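Local coordinates for hypothetical protein (Corynebacterium diphtheriae, PDB 2P4G), which is probably an NADP-dependent reductase of the RibD C-terminal family, related to the pyrimidine reductases of riboflavin biosynthesis, at residues E135-V140 with V162-I167; A75-A80 with K111-S116. One frame throughout, in Å; residues are numbered along the deposited sequence.

In the fold
Both contacts pair parallel strands in the mixed sheet of a dihydrofolate reductase-like fold. From the N terminus, strand 75-79 comes first; helices 80-85 and 95-103 follow before strand 111-115 returns beside it, closing contact 2. The chain then runs on to strand 139-143, and helix 150-162 carries it to strand 166-169, closing contact 1. The two loops lie in series. Because strands 111-115 and 139-143 are themselves neighbours, the contacts join four consecutive parallel strands, with 166-169 outermost within this chain. The hydrogen bond from Lys111 NZ to Ser137 O adds a side-chain tie between contacts 2 and 1.

Contact 1 of 2, residues E135-V140 with V162-I167; sequences ELSPLV and VGVEVI. With EDO (1,2-ethanediol), chain I; EDO (1,2-ethanediol), chain Q.
Val140 sits in parallel register with Val166, their CA atoms 4.7 Å apart, and its backbone bonds both neighbours of that residue: Val140 N donates to Glu165 O and Ile167 N donates to Val140 O. The pairing completes a beta-alpha-beta unit at one edge of the sheet, as counted within this chain, in which helix 150-162 closes with a Schellman motif at Gly163 before the chain enters strand 166-169. Val140 and Val166 lie side by side and point the same way, CG1 to CG1 at 4.1 Å. The other branch of Val140, CG2, which stands beside its own backbone N, meets Val164 CG1 at 3.5 Å, the two side chains crossing at about a right angle; Val164 CG1 also reaches Pro138 O. On the opposite face of strand 139-143, Leu139 CD1 lies against the extended Glu165 side chain from CB to the carboxylate, nearest to CD at 3.6 Å, and touches Ile167 CD1 more loosely; Glu165 OE2 is paired with Arg186 in a salt bridge. Just before the paired strands, one water joins the two chain segments: it donates to Pro138 O at 2.7 Å, accepts from Glu165 N at 2.8 Å, and is hydrogen-bonded to Ser137 OG at 2.8 Å.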
loop_
_atom_site.group_PDB
_atom_site.type_symbol
_atom_site.label_atom_id
_atom_site.label_comp_id
_atom_site.label_asym_id
_atom_site.label_seq_id
_atom_site.Cartn_x
_atom_site.Cartn_y
_atom_site.Cartn_z
ATOM N N GLU A 135 0.332 -5.209 -36.550
ATOM C CA GLU A 135 -0.219 -5.702 -35.300
ATOM C C GLU A 135 0.663 -5.371 -34.096
ATOM O O GLU A 135 0.196 -5.401 -32.967
ATOM C CB GLU A 135 -0.549 -7.198 -35.365
ATOM C CG GLU A 135 0.584 -8.219 -35.144
ATOM C CD GLU A 135 0.013 -9.642 -35.040
ATOM O OE1 GLU A 135 -1.083 -9.781 -34.436
ATOM O OE2 GLU A 135 0.631 -10.615 -35.542
ATOM N N LEU A 136 1.934 -5.044 -34.348
ATOM C CA LEU A 136 2.865 -4.658 -33.293
ATOM C C LEU A 136 2.946 -3.130 -33.151
ATOM O O LEU A 136 3.450 -2.632 -32.147
ATOM C CB LEU A 136 4.246 -5.264 -33.586
ATOM C CG LEU A 136 4.264 -6.804 -33.559
ATOM C CD1 LEU A 136 5.549 -7.322 -34.112
ATOM C CD2 LEU A 136 3.984 -7.368 -32.139
ATOM N N SER A 137 2.453 -2.397 -34.157
ATOM C CA SER A 137 2.414 -0.938 -34.118
ATOM C C SER A 137 1.432 -0.426 -33.036
ATOM O O SER A 137 0.316 -0.918 -32.926
ATOM C CB SER A 137 2.017 -0.391 -35.507
ATOM O OG SER A 137 2.253 1.008 -35.622
ATOM N N PRO A 138 1.854 0.552 -32.230
ATOM C CA PRO A 138 1.022 1.014 -31.145
ATOM C C PRO A 138 -0.013 2.012 -31.612
ATOM O O PRO A 138 0.269 2.824 -32.489
ATOM C CB PRO A 138 2.010 1.746 -30.250
ATOM C CG PRO A 138 3.029 2.276 -31.192
ATOM C CD PRO A 138 3.148 1.266 -32.266
ATOM N N LEU A 139 -1.194 1.964 -31.001
ATOM C CA LEU A 139 -2.201 2.955 -31.232
ATOM C C LEU A 139 -1.849 4.100 -30.261
ATOM O O LEU A 139 -1.798 3.904 -29.047
ATOM C CB LEU A 139 -3.586 2.360 -30.959
ATOM C CG LEU A 139 -4.797 3.286 -31.051
ATOM C CD1 LEU A 139 -4.910 3.917 -32.439
ATOM C CD2 LEU A 139 -6.077 2.516 -30.653
ATOM N N VAL A 140 -1.574 5.282 -30.802
ATOM C CA VAL A 140 -1.260 6.438 -29.973
ATOM C C VAL A 140 -2.519 7.272 -29.781
ATOM O O VAL A 140 -3.223 7.572 -30.745
ATOM C CB VAL A 140 -0.124 7.283 -30.563
ATOM C CG1 VAL A 140 0.125 8.560 -29.686
ATOM C CG2 VAL A 140 1.119 6.424 -30.663
ATOM N N VAL A 162 6.089 7.738 -39.969
ATOM C CA VAL A 162 6.524 6.355 -39.794
ATOM C C VAL A 162 5.341 5.397 -39.899
ATOM O O VAL A 162 5.512 4.194 -39.889
ATOM C CB VAL A 162 7.407 6.132 -38.516
ATOM C CG1 VAL A 162 8.732 6.870 -38.678
ATOM C CG2 VAL A 162 6.700 6.542 -37.204
ATOM N N GLY A 163 4.141 5.933 -40.060
ATOM C CA GLY A 163 2.956 5.094 -40.221
ATOM C C GLY A 163 2.171 4.721 -38.968
ATOM O O GLY A 163 1.238 3.922 -39.054
ATOM N N VAL A 164 2.521 5.301 -37.817
ATOM C CA VAL A 164 1.791 5.052 -36.575
ATOM C C VAL A 164 0.413 5.685 -36.605
ATOM O O VAL A 164 0.267 6.847 -36.999
ATOM C CB VAL A 164 2.573 5.563 -35.330
ATOM C CG1 VAL A 164 1.681 5.546 -34.038
ATOM C CG2 VAL A 164 3.869 4.714 -35.146
ATOM N N GLU A 165 -0.593 4.912 -36.191
ATOM C CA GLU A 165 -1.954 5.409 -36.047
ATOM C C GLU A 165 -2.112 6.288 -34.805
ATOM O O GLU A 165 -1.884 5.816 -33.679
ATOM C CB GLU A 165 -2.909 4.222 -35.924
ATOM C CG GLU A 165 -4.368 4.557 -36.166
ATOM C CD GLU A 165 -5.270 3.349 -35.990
ATOM O OE1 GLU A 165 -4.748 2.197 -35.928
ATOM O OE2 GLU A 165 -6.508 3.560 -35.894
ATOM N N VAL A 166 -2.520 7.543 -35.003
ATOM C CA VAL A 166 -2.703 8.494 -33.897
ATOM C C VAL A 166 -4.119 9.056 -33.853
ATOM O O VAL A 166 -4.573 9.657 -34.818
ATOM C CB VAL A 166 -1.745 9.694 -33.997
ATOM C CG1 VAL A 166 -1.855 10.547 -32.726
ATOM C CG2 VAL A 166 -0.293 9.242 -34.235
ATOM N N ILE A 167 -4.807 8.853 -32.733
ATOM C CA ILE A 167 -6.096 9.438 -32.515
ATOM C C ILE A 167 -5.883 10.669 -31.652
ATOM O O ILE A 167 -5.283 10.571 -30.569
ATOM C CB ILE A 167 -7.034 8.504 -31.751
ATOM C CG1 ILE A 167 -7.358 7.244 -32.564
ATOM C CG2 ILE A 167 -8.346 9.239 -31.419
ATOM C CD1 ILE A 167 -8.178 6.221 -31.761
HETATM C C1 EDO I . -3.162 -5.631 -32.829
HETATM O O1 EDO I . -2.354 -6.620 -32.176
HETATM C C2 EDO I . -4.278 -6.226 -33.690
HETATM O O2 EDO I . -5.580 -6.082 -33.072
HETATM C C1 EDO Q . -1.595 0.320 -38.487
HETATM O O1 EDO Q . -2.297 -0.751 -37.847
HETATM C C2 EDO Q . -0.155 -0.116 -38.690
HETATM O O2 EDO Q . 0.720 1.011 -38.716
HETATM O O HOH W 1 -0.133 2.384 -35.100
#

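Contact 2 of 2, residues A75-A80 with K111-S116; sequences AIVVGA and KLTLLS. With EDO (1,2-ethanediol), chain H.
Ile76 O accepts a hydrogen bond from Thr113 N at 2.7 Å, bent to 140° at the hydrogen, and Thr113 CB lies 3.2 Å from the same oxygen. Ile76 N in turn donates to Lys111 O, which also receives a CA-H...O contact from Ala75. Further along, Val78 N donates to Thr113 O, and Val78 O accepts from Leu115 N. Strands 75-79 and 111-115 are neighbouring parallel strands in the mixed sheet of the dihydrofolate reductase-like fold, running 19° apart; strand 190-195 flanks 75-79 on its other edge, and 139-143 flanks 111-115. Ile76, Val78, Leu112 and Leu114 share one face. There Val78 CG1, held between its own backbone N and carbonyl carbon (chi1 67°), presses on Leu114 CD2 at 3.5 Å, a tight carbon pair, while Leu112 CD1 touches Ile76 CG2 at 3.9 Å. The other face carries Val77, Thr113 and Leu115: Val77 CG1 meets Leu115 CD1 at 3.8 Å, and Val77 CG2 packs beside Thr113 CB. Helix 175-184 covers part of this face through Leu183, which touches Ala75, Val77 and Thr113. Past the N-cap residue Gly79, the first amide of helix 80-85, Ala80 N, donates to Leu115 O at 2.8 Å, and Ala80 CB packs on Ser116 CB at 3.7 Å.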
loop_
_atom_site.group_PDB
_atom_site.type_symbol
_atom_site.label_atom_id
_atom_site.label_comp_id
_atom_site.label_asym_id
_atom_site.label_seq_id
_atom_site.Cartn_x
_atom_site.Cartn_y
_atom_site.Cartn_z
ATOM N N ALA A 75 -6.358 -5.626 -25.762
ATOM C CA ALA A 75 -5.563 -4.378 -25.832
ATOM C C ALA A 75 -4.906 -4.077 -24.502
ATOM O O ALA A 75 -5.383 -4.486 -23.437
ATOM C CB ALA A 75 -6.436 -3.197 -26.241
ATOM N N ILE A 76 -3.809 -3.350 -24.581
ATOM C CA ILE A 76 -3.070 -2.891 -23.420
ATOM C C ILE A 76 -3.122 -1.376 -23.511
ATOM O O ILE A 76 -2.870 -0.803 -24.572
ATOM C CB ILE A 76 -1.599 -3.366 -23.489
ATOM C CG1 ILE A 76 -1.528 -4.897 -23.473
ATOM C CG2 ILE A 76 -0.760 -2.804 -22.368
ATOM C CD1 ILE A 76 -0.254 -5.454 -24.085
ATOM N N VAL A 77 -3.478 -0.732 -22.411
ATOM C CA VAL A 77 -3.474 0.710 -22.317
ATOM C C VAL A 77 -2.448 1.088 -21.268
ATOM O O VAL A 77 -2.447 0.559 -20.154
ATOM C CB VAL A 77 -4.865 1.236 -21.940
ATOM C CG1 VAL A 77 -4.816 2.706 -21.593
ATOM C CG2 VAL A 77 -5.869 0.955 -23.083
ATOM N N VAL A 78 -1.542 1.972 -21.649
ATOM C CA VAL A 78 -0.468 2.399 -20.765
ATOM C C VAL A 78 -0.069 3.837 -21.138
ATOM O O VAL A 78 -0.105 4.212 -22.303
ATOM C CB VAL A 78 0.743 1.415 -20.830
ATOM C CG1 VAL A 78 1.416 1.477 -22.199
ATOM C CG2 VAL A 78 1.757 1.685 -19.700
ATOM N N GLY A 79 0.279 4.642 -20.141
ATOM C CA GLY A 79 0.787 5.983 -20.393
ATOM C C GLY A 79 2.154 5.893 -21.051
ATOM O O GLY A 79 2.999 5.084 -20.669
ATOM N N ALA A 80 2.382 6.731 -22.048
ATOM C CA ALA A 80 3.627 6.696 -22.810
ATOM C C ALA A 80 4.894 6.774 -21.919
ATOM O O ALA A 80 5.888 6.095 -22.189
ATOM C CB ALA A 80 3.621 7.816 -23.857
ATOM N N LYS A 111 -3.320 -5.346 -28.841
ATOM C CA LYS A 111 -2.939 -4.056 -29.370
ATOM C C LYS A 111 -2.387 -3.205 -28.256
ATOM O O LYS A 111 -3.068 -2.935 -27.259
ATOM C CB LYS A 111 -4.151 -3.342 -29.999
ATOM C CG LYS A 111 -3.831 -2.053 -30.753
ATOM C CD LYS A 111 -3.056 -2.351 -32.014
ATOM C CE LYS A 111 -2.771 -1.112 -32.870
ATOM N NZ LYS A 111 -1.968 -1.490 -34.079
ATOM N N LEU A 112 -1.156 -2.752 -28.431
ATOM C CA LEU A 112 -0.565 -1.800 -27.502
ATOM C C LEU A 112 -1.065 -0.404 -27.804
ATOM O O LEU A 112 -0.904 0.092 -28.920
ATOM C CB LEU A 112 0.965 -1.837 -27.590
ATOM C CG LEU A 112 1.757 -0.964 -26.638
ATOM C CD1 LEU A 112 1.448 -1.297 -25.153
ATOM C CD2 LEU A 112 3.245 -1.115 -26.957
ATOM N N THR A 113 -1.634 0.230 -26.783
ATOM C CA THR A 113 -2.244 1.562 -26.878
ATOM C C THR A 113 -1.547 2.511 -25.909
ATOM O O THR A 113 -1.503 2.272 -24.692
ATOM C CB THR A 113 -3.768 1.516 -26.570
ATOM O OG1 THR A 113 -4.372 0.521 -27.391
ATOM C CG2 THR A 113 -4.455 2.875 -26.824
ATOM N N LEU A 114 -0.976 3.568 -26.476
ATOM C CA LEU A 114 -0.112 4.466 -25.731
ATOM C C LEU A 114 -0.775 5.797 -25.626
ATOM O O LEU A 114 -1.191 6.374 -26.648
ATOM C CB LEU A 114 1.224 4.647 -26.451
ATOM C CG LEU A 114 2.083 3.402 -26.636
ATOM C CD1 LEU A 114 3.331 3.788 -27.463
ATOM C CD2 LEU A 114 2.480 2.771 -25.266
ATOM N N LEU A 115 -0.920 6.260 -24.386
ATOM C CA LEU A 115 -1.522 7.543 -24.094
ATOM C C LEU A 115 -0.418 8.581 -23.930
ATOM O O LEU A 115 0.450 8.459 -23.062
ATOM C CB LEU A 115 -2.328 7.442 -22.799
ATOM C CG LEU A 115 -3.379 6.337 -22.710
ATOM C CD1 LEU A 115 -4.158 6.468 -21.404
ATOM C CD2 LEU A 115 -4.322 6.359 -23.878
ATOM N N SER A 116 -0.448 9.608 -24.762
ATOM C CA SER A 116 0.622 10.593 -24.807
ATOM C C SER A 116 0.092 11.960 -25.132
ATOM O O SER A 116 -0.307 12.246 -26.288
ATOM C CB SER A 116 1.657 10.197 -25.878
ATOM O OG SER A 116 2.678 11.180 -25.968
HETATM C C1 EDO H . 7.731 3.804 -25.268
HETATM O O1 EDO H . 8.702 3.981 -26.311
HETATM C C2 EDO H . 6.534 4.747 -25.511
HETATM O O2 EDO H . 6.441 5.871 -24.607
#